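Local coordinates for flagellar basal body protein (Helicobacter pylori, PDB 5NPY) that probably helps build the flagellar hook, the curved joint that connects the rotary motor in the cell envelope to the flagellar filament, at residues Gln209-Asn214 against Lys221-Asn226; Gly217-Glu222 against Leu294-Ser299; Gln275-Gly280 against Thr380-Pro385. All coordinates share one frame; numbering follows the deposited sequence.

Contact 1: residues Gln209-Asn214 against Lys221-Asn226. With 144 (tris-hydroxymethyl-methyl-ammonium), chain B.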
loop_
_atom_site.group_PDB
_atom_site.type_symbol
_atom_site.label_atom_id
_atom_site.label_comp_id
_atom_site.label_asym_id
_atom_site.label_seq_id
_atom_site.Cartn_x
_atom_site.Cartn_y
_atom_site.Cartn_z
ATOM N N GLN A 209 -27.371 2.253 8.225
ATOM C CA GLN A 209 -27.435 1.075 9.094
ATOM C C GLN A 209 -26.138 0.286 9.074
ATOM O O GLN A 209 -25.851 -0.433 10.038
ATOM C CB GLN A 209 -28.598 0.150 8.695
ATOM C CG GLN A 209 -28.430 -0.525 7.325
ATOM C CD GLN A 209 -29.137 0.224 6.199
ATOM O OE1 GLN A 209 -29.334 1.444 6.250
ATOM N NE2 GLN A 209 -29.537 -0.514 5.186
ATOM N N ASP A 210 -25.349 0.422 7.999
ATOM C CA ASP A 210 -24.046 -0.234 7.901
ATOM C C ASP A 210 -23.081 0.221 8.987
ATOM O O ASP A 210 -22.162 -0.529 9.346
ATOM C CB ASP A 210 -23.420 0.043 6.535
ATOM C CG ASP A 210 -23.894 -0.919 5.462
ATOM O OD1 ASP A 210 -23.013 -1.503 4.783
ATOM O OD2 ASP A 210 -25.126 -1.081 5.288
ATOM N N PHE A 211 -23.247 1.450 9.488
ATOM C CA PHE A 211 -22.379 2.050 10.495
ATOM C C PHE A 211 -23.064 2.248 11.839
ATOM O O PHE A 211 -22.422 2.058 12.874
ATOM C CB PHE A 211 -21.866 3.401 9.998
ATOM C CG PHE A 211 -20.817 4.023 10.886
ATOM C CD1 PHE A 211 -19.667 3.326 11.224
ATOM C CD2 PHE A 211 -20.968 5.313 11.357
ATOM C CE1 PHE A 211 -18.693 3.906 12.029
ATOM C CE2 PHE A 211 -20.003 5.890 12.162
ATOM C CZ PHE A 211 -18.858 5.192 12.490
ATOM N N PHE A 212 -24.363 2.609 11.840
ATOM C CA PHE A 212 -25.104 2.927 13.058
ATOM C C PHE A 212 -25.607 1.690 13.810
ATOM O O PHE A 212 -25.933 1.807 14.993
ATOM C CB PHE A 212 -26.314 3.837 12.748
ATOM C CG PHE A 212 -25.957 5.290 12.486
ATOM C CD1 PHE A 212 -24.669 5.759 12.684
ATOM C CD2 PHE A 212 -26.917 6.184 12.027
ATOM C CE1 PHE A 212 -24.342 7.103 12.424
ATOM C CE2 PHE A 212 -26.602 7.520 11.774
ATOM C CZ PHE A 212 -25.307 7.979 11.973
ATOM N N LEU A 213 -25.704 0.532 13.160
ATOM C CA LEU A 213 -26.098 -0.714 13.806
ATOM C C LEU A 213 -24.883 -1.579 14.129
ATOM O O LEU A 213 -23.858 -1.528 13.441
ATOM C CB LEU A 213 -27.062 -1.510 12.920
ATOM C CG LEU A 213 -28.350 -0.714 12.646
ATOM C CD1 LEU A 213 -29.384 -1.479 11.785
ATOM C CD2 LEU A 213 -28.990 -0.211 13.944
ATOM N N ASN A 214 -25.006 -2.391 15.181
ATOM C CA ASN A 214 -23.957 -3.351 15.490
ATOM C C ASN A 214 -24.289 -4.712 14.866
ATOM O O ASN A 214 -25.312 -4.887 14.206
ATOM C CB ASN A 214 -23.750 -3.453 17.002
ATOM C CG ASN A 214 -24.956 -4.043 17.727
ATOM O OD1 ASN A 214 -25.876 -4.606 17.119
ATOM N ND2 ASN A 214 -24.959 -3.901 19.040
ATOM N N LYS A 221 -25.665 4.109 19.872
ATOM C CA LYS A 221 -26.185 5.432 20.203
ATOM C C LYS A 221 -25.183 6.544 19.894
ATOM O O LYS A 221 -25.527 7.564 19.278
ATOM C CB LYS A 221 -26.586 5.440 21.681
ATOM C CG LYS A 221 -27.157 6.749 22.226
ATOM C CD LYS A 221 -27.470 6.597 23.724
ATOM C CE LYS A 221 -27.823 7.922 24.394
ATOM N NZ LYS A 221 -29.118 8.478 23.906
ATOM N N GLU A 222 -23.923 6.334 20.275
ATOM C CA GLU A 222 -22.904 7.377 20.199
ATOM C C GLU A 222 -22.427 7.640 18.771
ATOM O O GLU A 222 -21.943 8.737 18.480
ATOM C CB GLU A 222 -21.719 7.010 21.097
ATOM C CG GLU A 222 -21.270 5.566 21.010
ATOM C CD GLU A 222 -22.116 4.595 21.849
ATOM O OE1 GLU A 222 -21.535 3.847 22.667
ATOM O OE2 GLU A 222 -23.352 4.534 21.697
ATOM N N ARG A 223 -22.504 6.653 17.877
ATOM C CA ARG A 223 -22.223 6.957 16.481
ATOM C C ARG A 223 -23.291 7.871 15.909
ATOM O O ARG A 223 -22.979 8.833 15.195
ATOM C CB ARG A 223 -22.099 5.681 15.635
ATOM C CG ARG A 223 -20.909 4.789 15.992
ATOM C CD ARG A 223 -20.850 3.564 15.143
ATOM N NE ARG A 223 -19.537 2.909 15.310
ATOM C CZ ARG A 223 -19.176 1.780 14.722
ATOM N NH1 ARG A 223 -20.007 1.181 13.879
ATOM N NH2 ARG A 223 -17.998 1.257 14.998
ATOM N N PHE A 224 -24.555 7.589 16.227
ATOM C CA PHE A 224 -25.641 8.467 15.812
ATOM C C PHE A 224 -25.450 9.887 16.360
ATOM O O PHE A 224 -25.584 10.870 15.617
ATOM C CB PHE A 224 -26.971 7.838 16.245
ATOM C CG PHE A 224 -28.129 8.793 16.303
ATOM C CD1 PHE A 224 -28.732 9.252 15.140
ATOM C CD2 PHE A 224 -28.641 9.203 17.524
ATOM C CE1 PHE A 224 -29.813 10.117 15.182
ATOM C CE2 PHE A 224 -29.727 10.074 17.585
ATOM C CZ PHE A 224 -30.319 10.534 16.413
ATOM N N LEU A 225 -25.057 10.020 17.630
ATOM C CA LEU A 225 -24.988 11.361 18.206
ATOM C C LEU A 225 -23.873 12.186 17.580
ATOM O O LEU A 225 -24.052 13.395 17.355
ATOM C CB LEU A 225 -24.817 11.302 19.725
ATOM C CG LEU A 225 -26.071 10.814 20.455
ATOM C CD1 LEU A 225 -25.876 10.846 21.964
ATOM C CD2 LEU A 225 -27.307 11.616 20.021
ATOM N N ASN A 226 -22.729 11.548 17.271
ATOM C CA ASN A 226 -21.512 12.226 16.838
ATOM C C ASN A 226 -21.356 12.314 15.315
ATOM O O ASN A 226 -20.297 12.740 14.846
ATOM C CB ASN A 226 -20.274 11.539 17.434
ATOM C CG ASN A 226 -20.250 11.592 18.964
ATOM O OD1 ASN A 226 -20.990 12.366 19.585
ATOM N ND2 ASN A 226 -19.392 10.769 19.577
HETATM C C1 144 B . -14.882 11.963 16.596
HETATM N N 144 B . -15.561 11.366 15.446
HETATM C C2 144 B . -17.006 11.361 15.674
HETATM O O2 144 B . -17.446 10.316 16.507
HETATM C C3 144 B . -15.104 9.995 15.249
HETATM O O3 144 B . -15.389 9.561 13.938
HETATM C C4 144 B . -15.324 12.089 14.185
HETATM O O4 144 B . -14.565 13.277 14.214
HETATM O O HOH W 1 -21.127 -1.772 12.956
#
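Arg-223 lays its side chain across the ring of Phe-211 and then reaches past it to that residue's own carbonyl. Its CD sits over the middle of the ring, 3.8 Å from the centroid of Phe-211, in a CH-pi contact with the face. Beyond CD the guanidinium continues above the rim and runs almost parallel to the ring, the two planes only 10° apart; Arg-223 NH1 lies 3.4 Å from Phe-211 CD1. The extended run from CG to NE carries NH1 far enough to donate to Phe-211 O at 2.8 Å. That bond is nearly straight, lies in the guanidinium plane and meets a lone pair in the carbonyl plane, so ring and carbonyl of the same residue both help hold the guanidinium. Water 1, donating to Leu-213 O, also accepts a weak bond from NH1. Two short helices, 209-212 and 221-226, are joined here by the eight-residue loop 213-220, and Phe-211 and Phe-212 at the end of the first pack on the second. Trp-418 adds a cation-pi contact to Arg-223, while Tyr-378 meets the ring of Phe-211. With CG anti to the carbonyl carbon (chi1 -76°), the Phe-212 ring swings to the backbone of the second helix, and Phe-224 CA stands over its face, 4.0 Å from the centroid, as a second CH-pi contact. The side chain of Phe-224 itself leads away, its ring edge meeting Phe-212 where CD1 of Phe-224 lies 4.3 Å from Phe-212 CE2, and continues into a hydrophobic layer with Leu-296 and Leu-310. Farther along, Asn-226 CB comes within 3.2 Å of O2 of the bound tris-hydroxymethyl-methyl-ammonium.

Contact 2: residues Gly217-Glu222 against Leu294-Ser299; sequences GEIIKE and LNLIKS
Lys-298 stretches out from its strand and donates from NZ to Gly-217 O at 2.9 Å, and Ile-219 meets Leu-296 beside it. The ammonium approaches in the carbonyl plane, at a C=O...N angle of 153°. The lysine chain is extended beyond CG, which lets a residue on the strand span the gap to the loop backbone, and CE follows to 3.2 Å from Gly-217 O. The apolar half is a methyl contact: CG2 of Ile-219 lies 3.8 Å from CD2 of Leu-296, and this same CD2 also neighbours CG1 and CD1 of the isoleucine. The leucine holds CG anti to its backbone N (chi1 -176°), which brings that CD2 branch to the isoleucine. CD1 of Ile-219 reaches farther, to 3.6 Å from Leu-296 O, so one side chain covers both the leucine branch and the strand backbone. Strands 293-298 and 308-313 pair as an antiparallel hairpin, and residues 217-220 run over it and lead into helix 221-226, with Ile-220 at the N-cap position. The long loop joining the two strands supplies the next layer, since Lys-298 NZ also donates to the carbonyls of Ala-303 and Lys-304. Three backbone oxygens therefore share the ammonium, which would probably favour its charged form. Glu-218 OE1 carries the opposite charge but stays 4.7 Å from Lys-298 NZ, so any attraction is probably long-range. On the loop side, Gly-217 has a positive phi, and the amide of the next residue, Glu-218, is held by Asn-214 OD1. Ile-220 is tied by a backbone bond to Phe-212, and Ile-219 rests on Leu-213. Alongside, strand 308-313 pairs with this strand through backbone bonds of Ile-297 with Leu-309 and Asn-295 with Glu-311.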
loop_
_atom_site.group_PDB
_atom_site.type_symbol
_atom_site.label_atom_id
_atom_site.label_comp_id
_atom_site.label_asym_id
_atom_site.label_seq_id
_atom_site.Cartn_x
_atom_site.Cartn_y
_atom_site.Cartn_z
ATOM N N GLY A 217 -27.689 -5.923 14.941
ATOM C CA GLY A 217 -28.688 -4.993 14.447
ATOM C C GLY A 217 -29.228 -4.027 15.475
ATOM O O GLY A 217 -30.379 -3.589 15.357
ATOM N N GLU A 218 -28.446 -3.683 16.493
ATOM C CA GLU A 218 -28.891 -2.707 17.480
ATOM C C GLU A 218 -28.170 -1.382 17.266
ATOM O O GLU A 218 -27.067 -1.333 16.713
ATOM C CB GLU A 218 -28.672 -3.213 18.914
ATOM C CG GLU A 218 -29.218 -4.624 19.210
ATOM C CD GLU A 218 -30.750 -4.751 19.103
ATOM O OE1 GLU A 218 -31.430 -3.762 18.743
ATOM O OE2 GLU A 218 -31.278 -5.856 19.390
ATOM N N ILE A 219 -28.807 -0.299 17.719
ATOM C CA ILE A 219 -28.326 1.050 17.426
ATOM C C ILE A 219 -27.128 1.392 18.304
ATOM O O ILE A 219 -27.171 1.235 19.532
ATOM C CB ILE A 219 -29.450 2.076 17.609
ATOM C CG1 ILE A 219 -30.436 1.962 16.446
ATOM C CG2 ILE A 219 -28.863 3.493 17.696
ATOM C CD1 ILE A 219 -31.729 2.675 16.663
ATOM N N ILE A 220 -26.054 1.877 17.676
ATOM C CA ILE A 220 -24.874 2.343 18.408
ATOM C C ILE A 220 -25.104 3.829 18.692
ATOM O O ILE A 220 -24.771 4.702 17.890
ATOM C CB ILE A 220 -23.584 2.074 17.643
ATOM C CG1 ILE A 220 -23.519 0.607 17.206
ATOM C CG2 ILE A 220 -22.387 2.369 18.524
ATOM C CD1 ILE A 220 -22.372 0.287 16.255
ATOM N N LYS A 221 -25.665 4.109 19.872
ATOM C CA LYS A 221 -26.185 5.432 20.203
ATOM C C LYS A 221 -25.183 6.544 19.894
ATOM O O LYS A 221 -25.527 7.564 19.278
ATOM C CB LYS A 221 -26.586 5.440 21.681
ATOM C CG LYS A 221 -27.157 6.749 22.226
ATOM C CD LYS A 221 -27.470 6.597 23.724
ATOM C CE LYS A 221 -27.823 7.922 24.394
ATOM N NZ LYS A 221 -29.118 8.478 23.906
ATOM N N GLU A 222 -23.923 6.334 20.275
ATOM C CA GLU A 222 -22.904 7.377 20.199
ATOM C C GLU A 222 -22.427 7.640 18.771
ATOM O O GLU A 222 -21.943 8.737 18.480
ATOM C CB GLU A 222 -21.719 7.010 21.097
ATOM C CG GLU A 222 -21.270 5.566 21.010
ATOM C CD GLU A 222 -22.116 4.595 21.849
ATOM O OE1 GLU A 222 -21.535 3.847 22.667
ATOM O OE2 GLU A 222 -23.352 4.534 21.697
ATOM N N LEU A 294 -35.571 14.276 18.628
ATOM C CA LEU A 294 -34.983 13.819 17.372
ATOM C C LEU A 294 -34.372 12.433 17.585
ATOM O O LEU A 294 -33.331 12.302 18.247
ATOM C CB LEU A 294 -33.925 14.800 16.881
ATOM C CG LEU A 294 -33.307 14.305 15.583
ATOM C CD1 LEU A 294 -34.402 14.263 14.511
ATOM C CD2 LEU A 294 -32.128 15.166 15.180
ATOM N N ASN A 295 -35.011 11.404 17.017
ATOM C CA ASN A 295 -34.656 10.010 17.258
ATOM C C ASN A 295 -34.159 9.330 15.985
ATOM O O ASN A 295 -34.579 9.666 14.873
ATOM C CB ASN A 295 -35.863 9.219 17.793
ATOM C CG ASN A 295 -36.331 9.699 19.166
ATOM O OD1 ASN A 295 -37.528 9.878 19.394
ATOM N ND2 ASN A 295 -35.381 9.910 20.084
ATOM N N LEU A 296 -33.267 8.354 16.166
ATOM C CA LEU A 296 -32.936 7.377 15.133
ATOM C C LEU A 296 -33.833 6.144 15.282
ATOM O O LEU A 296 -33.869 5.527 16.357
ATOM C CB LEU A 296 -31.469 6.975 15.234
ATOM C CG LEU A 296 -30.978 6.029 14.141
ATOM C CD1 LEU A 296 -30.941 6.755 12.832
ATOM C CD2 LEU A 296 -29.617 5.472 14.500
ATOM N N ILE A 297 -34.547 5.778 14.206
ATOM C CA ILE A 297 -35.456 4.630 14.214
ATOM C C ILE A 297 -35.215 3.736 12.994
ATOM O O ILE A 297 -34.663 4.151 11.972
ATOM C CB ILE A 297 -36.948 5.055 14.256
ATOM C CG1 ILE A 297 -37.285 5.967 13.076
ATOM C CG2 ILE A 297 -37.300 5.745 15.556
ATOM C CD1 ILE A 297 -38.694 5.828 12.584
ATOM N N LYS A 298 -35.655 2.489 13.106
ATOM C CA LYS A 298 -35.634 1.579 11.969
ATOM C C LYS A 298 -36.922 1.735 11.183
ATOM O O LYS A 298 -38.006 1.828 11.762
ATOM C CB LYS A 298 -35.486 0.127 12.412
ATOM C CG LYS A 298 -34.222 -0.213 13.149
ATOM C CD LYS A 298 -34.289 -1.681 13.545
ATOM C CE LYS A 298 -32.957 -2.235 13.987
ATOM N NZ LYS A 298 -33.084 -3.685 14.355
ATOM N N SER A 299 -36.795 1.774 9.857
ATOM C CA SER A 299 -37.953 1.907 8.984
ATOM C C SER A 299 -38.848 0.677 9.018
ATOM O O SER A 299 -40.010 0.758 8.602
ATOM C CB SER A 299 -37.492 2.148 7.551
ATOM O OG SER A 299 -36.655 1.084 7.140
#

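Contact 3: residues Gln275-Gly280 against Thr380-Pro385; sequences QFKTLG and TNSNDP. With 144 (tris-hydroxymethyl-methyl-ammonium), chain B.
Lys-277 donates from NZ to Ser-382 O at 3.0 Å, the one direct hydrogen bond between the two segments, with the donor tilted 17° from the carbonyl plane. The bend at the end of the lysine (chi4 86°) turns the ammonium toward this carbonyl. Two waters extend the polar contact. Water 2 accepts from Lys-277 NZ and from Asp-384 N, while water 3 accepts from NZ and donates to Asp-384 OD2, so the aspartate is joined to the lysine through solvent. The direct charge partner is Asp-228, whose OD1 makes a salt bridge with Lys-277 and also takes the Ser-382 amide; Asp-384 instead pairs with Arg-246 and Thr-386. A close carbon-oxygen approach puts Lys-277 CE 3.2 Å from Asn-381 OD1, the two side chains crossing at about a right angle. That amide is pinned on both ends, OD1 by Arg-393 and ND2 by Asn-395 O. Next to it Thr-380 OG1 donates to O3 of the bound tris-hydroxymethyl-methyl-ammonium at 2.9 Å. Thr-380 and Asn-381 lie together opposite the single residue Thr-397, which makes a classic beta bulge where strand 370-381 ends, and this bulge forms one wall of the ligand pocket.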
loop_
_atom_site.group_PDB
_atom_site.type_symbol
_atom_site.label_atom_id
_atom_site.label_comp_id
_atom_site.label_asym_id
_atom_site.label_seq_id
_atom_site.Cartn_x
_atom_site.Cartn_y
_atom_site.Cartn_z
ATOM N N GLN A 275 -26.074 27.162 16.917
ATOM C CA GLN A 275 -25.325 26.449 15.892
ATOM C C GLN A 275 -25.245 24.965 16.231
ATOM O O GLN A 275 -25.229 24.572 17.393
ATOM C CB GLN A 275 -23.926 27.044 15.717
ATOM C CG GLN A 275 -23.972 28.493 15.236
ATOM C CD GLN A 275 -22.828 28.889 14.307
ATOM O OE1 GLN A 275 -21.812 28.197 14.201
ATOM N NE2 GLN A 275 -22.991 30.022 13.636
ATOM N N PHE A 276 -25.244 24.140 15.198
ATOM C CA PHE A 276 -25.157 22.696 15.353
ATOM C C PHE A 276 -24.339 22.147 14.208
ATOM O O PHE A 276 -24.237 22.766 13.138
ATOM C CB PHE A 276 -26.523 21.993 15.349
ATOM C CG PHE A 276 -27.273 22.122 14.031
ATOM C CD1 PHE A 276 -27.923 23.327 13.696
ATOM C CD2 PHE A 276 -27.342 21.046 13.134
ATOM C CE1 PHE A 276 -28.621 23.468 12.481
ATOM C CE2 PHE A 276 -28.051 21.176 11.909
ATOM C CZ PHE A 276 -28.689 22.397 11.581
ATOM N N LYS A 277 -23.767 20.976 14.451
ATOM C CA LYS A 277 -22.937 20.307 13.469
ATOM C C LYS A 277 -23.335 18.835 13.378
ATOM O O LYS A 277 -23.560 18.320 12.272
ATOM C CB LYS A 277 -21.472 20.432 13.847
ATOM C CG LYS A 277 -20.540 19.804 12.827
ATOM C CD LYS A 277 -19.218 20.450 12.881
ATOM C CE LYS A 277 -18.213 19.659 12.051
ATOM N NZ LYS A 277 -18.213 20.042 10.617
ATOM N N THR A 278 -23.453 18.155 14.526
ATOM C CA THR A 278 -23.769 16.728 14.575
ATOM C C THR A 278 -25.256 16.506 14.756
ATOM O O THR A 278 -26.003 17.412 15.122
ATOM C CB THR A 278 -23.056 16.026 15.730
ATOM O OG1 THR A 278 -23.609 16.509 16.960
ATOM C CG2 THR A 278 -21.545 16.243 15.694
ATOM N N LEU A 279 -25.666 15.247 14.580
ATOM C CA LEU A 279 -27.046 14.879 14.887
ATOM C C LEU A 279 -27.336 15.068 16.369
ATOM O O LEU A 279 -28.446 15.470 16.749
ATOM C CB LEU A 279 -27.320 13.431 14.463
ATOM C CG LEU A 279 -27.351 13.130 12.960
ATOM C CD1 LEU A 279 -27.500 11.638 12.746
ATOM C CD2 LEU A 279 -28.472 13.903 12.261
ATOM N N GLY A 280 -26.343 14.776 17.220
ATOM C CA GLY A 280 -26.481 15.068 18.632
ATOM C C GLY A 280 -26.693 16.546 18.902
ATOM O O GLY A 280 -27.646 16.930 19.584
ATOM N N THR A 380 -17.546 10.461 8.878
ATOM C CA THR A 380 -18.187 10.853 10.121
ATOM C C THR A 380 -18.188 12.348 10.352
ATOM O O THR A 380 -19.018 12.832 11.130
ATOM C CB THR A 380 -17.490 10.180 11.322
ATOM O OG1 THR A 380 -16.092 10.547 11.322
ATOM C CG2 THR A 380 -17.608 8.659 11.237
ATOM N N ASN A 381 -17.277 13.077 9.730
ATOM C CA ASN A 381 -17.126 14.500 9.954
ATOM C C ASN A 381 -16.633 15.150 8.674
ATOM O O ASN A 381 -15.715 14.635 8.031
ATOM C CB ASN A 381 -16.135 14.811 11.086
ATOM C CG ASN A 381 -16.243 16.235 11.554
ATOM O OD1 ASN A 381 -17.226 16.612 12.183
ATOM N ND2 ASN A 381 -15.255 17.047 11.216
ATOM N N SER A 382 -17.224 16.282 8.319
ATOM C CA SER A 382 -16.786 16.993 7.127
ATOM C C SER A 382 -16.098 18.293 7.530
ATOM O O SER A 382 -16.397 18.876 8.581
ATOM C CB SER A 382 -17.966 17.264 6.189
ATOM O OG SER A 382 -18.752 18.312 6.704
ATOM N N ASN A 383 -15.139 18.723 6.714
ATOM C CA ASN A 383 -14.380 19.940 7.002
ATOM C C ASN A 383 -15.158 21.145 6.467
ATOM O O ASN A 383 -15.195 21.404 5.267
ATOM C CB ASN A 383 -12.974 19.850 6.420
ATOM C CG ASN A 383 -12.293 21.226 6.278
ATOM O OD1 ASN A 383 -11.941 21.651 5.171
ATOM N ND2 ASN A 383 -12.132 21.926 7.390
ATOM N N ASP A 384 -15.790 21.870 7.380
ATOM C CA ASP A 384 -16.525 23.075 7.067
ATOM C C ASP A 384 -15.529 24.217 6.828
ATOM O O ASP A 384 -14.730 24.513 7.713
ATOM C CB ASP A 384 -17.497 23.386 8.210
ATOM C CG ASP A 384 -18.282 24.702 8.009
ATOM O OD1 ASP A 384 -17.964 25.484 7.099
ATOM O OD2 ASP A 384 -19.272 24.946 8.763
ATOM N N PRO A 385 -15.539 24.861 5.653
ATOM C CA PRO A 385 -14.558 25.931 5.417
ATOM C C PRO A 385 -14.684 27.099 6.375
ATOM O O PRO A 385 -13.702 27.812 6.554
ATOM C CB PRO A 385 -14.843 26.356 3.967
ATOM C CG PRO A 385 -16.268 25.969 3.734
ATOM C CD PRO A 385 -16.385 24.645 4.468
HETATM C C1 144 B . -14.882 11.963 16.596
HETATM N N 144 B . -15.561 11.366 15.446
HETATM C C2 144 B . -17.006 11.361 15.674
HETATM O O2 144 B . -17.446 10.316 16.507
HETATM C C3 144 B . -15.104 9.995 15.249
HETATM O O3 144 B . -15.389 9.561 13.938
HETATM C C4 144 B . -15.324 12.089 14.185
HETATM O O4 144 B . -14.565 13.277 14.214
HETATM O O HOH W 2 -15.591 21.501 10.049
HETATM O O HOH W 3 -19.141 22.797 10.845
#

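All three contacts lie on the same side of the chain's centre. Contacts 1 and 3 are buried, whereas contact 2 is only partly so. Contacts 1 and 2 are neighbours that share the start of helix 221-226. Contact 3 meets contact 1 through Leu-225, whose carbonyl probably bonds to Gly-280 N, and through Phe-211, which touches Thr-380; it meets contact 2 through Leu-279 against Leu-294. Contact 1 relies on aromatic faces with an arginine, contact 2 pairs methyl packing with a lysine on a loop carbonyl, and contact 3 is chiefly polar, with water between its charges. Contacts 1 and 3 both touch the bound ligand; contact 2 stands farther off.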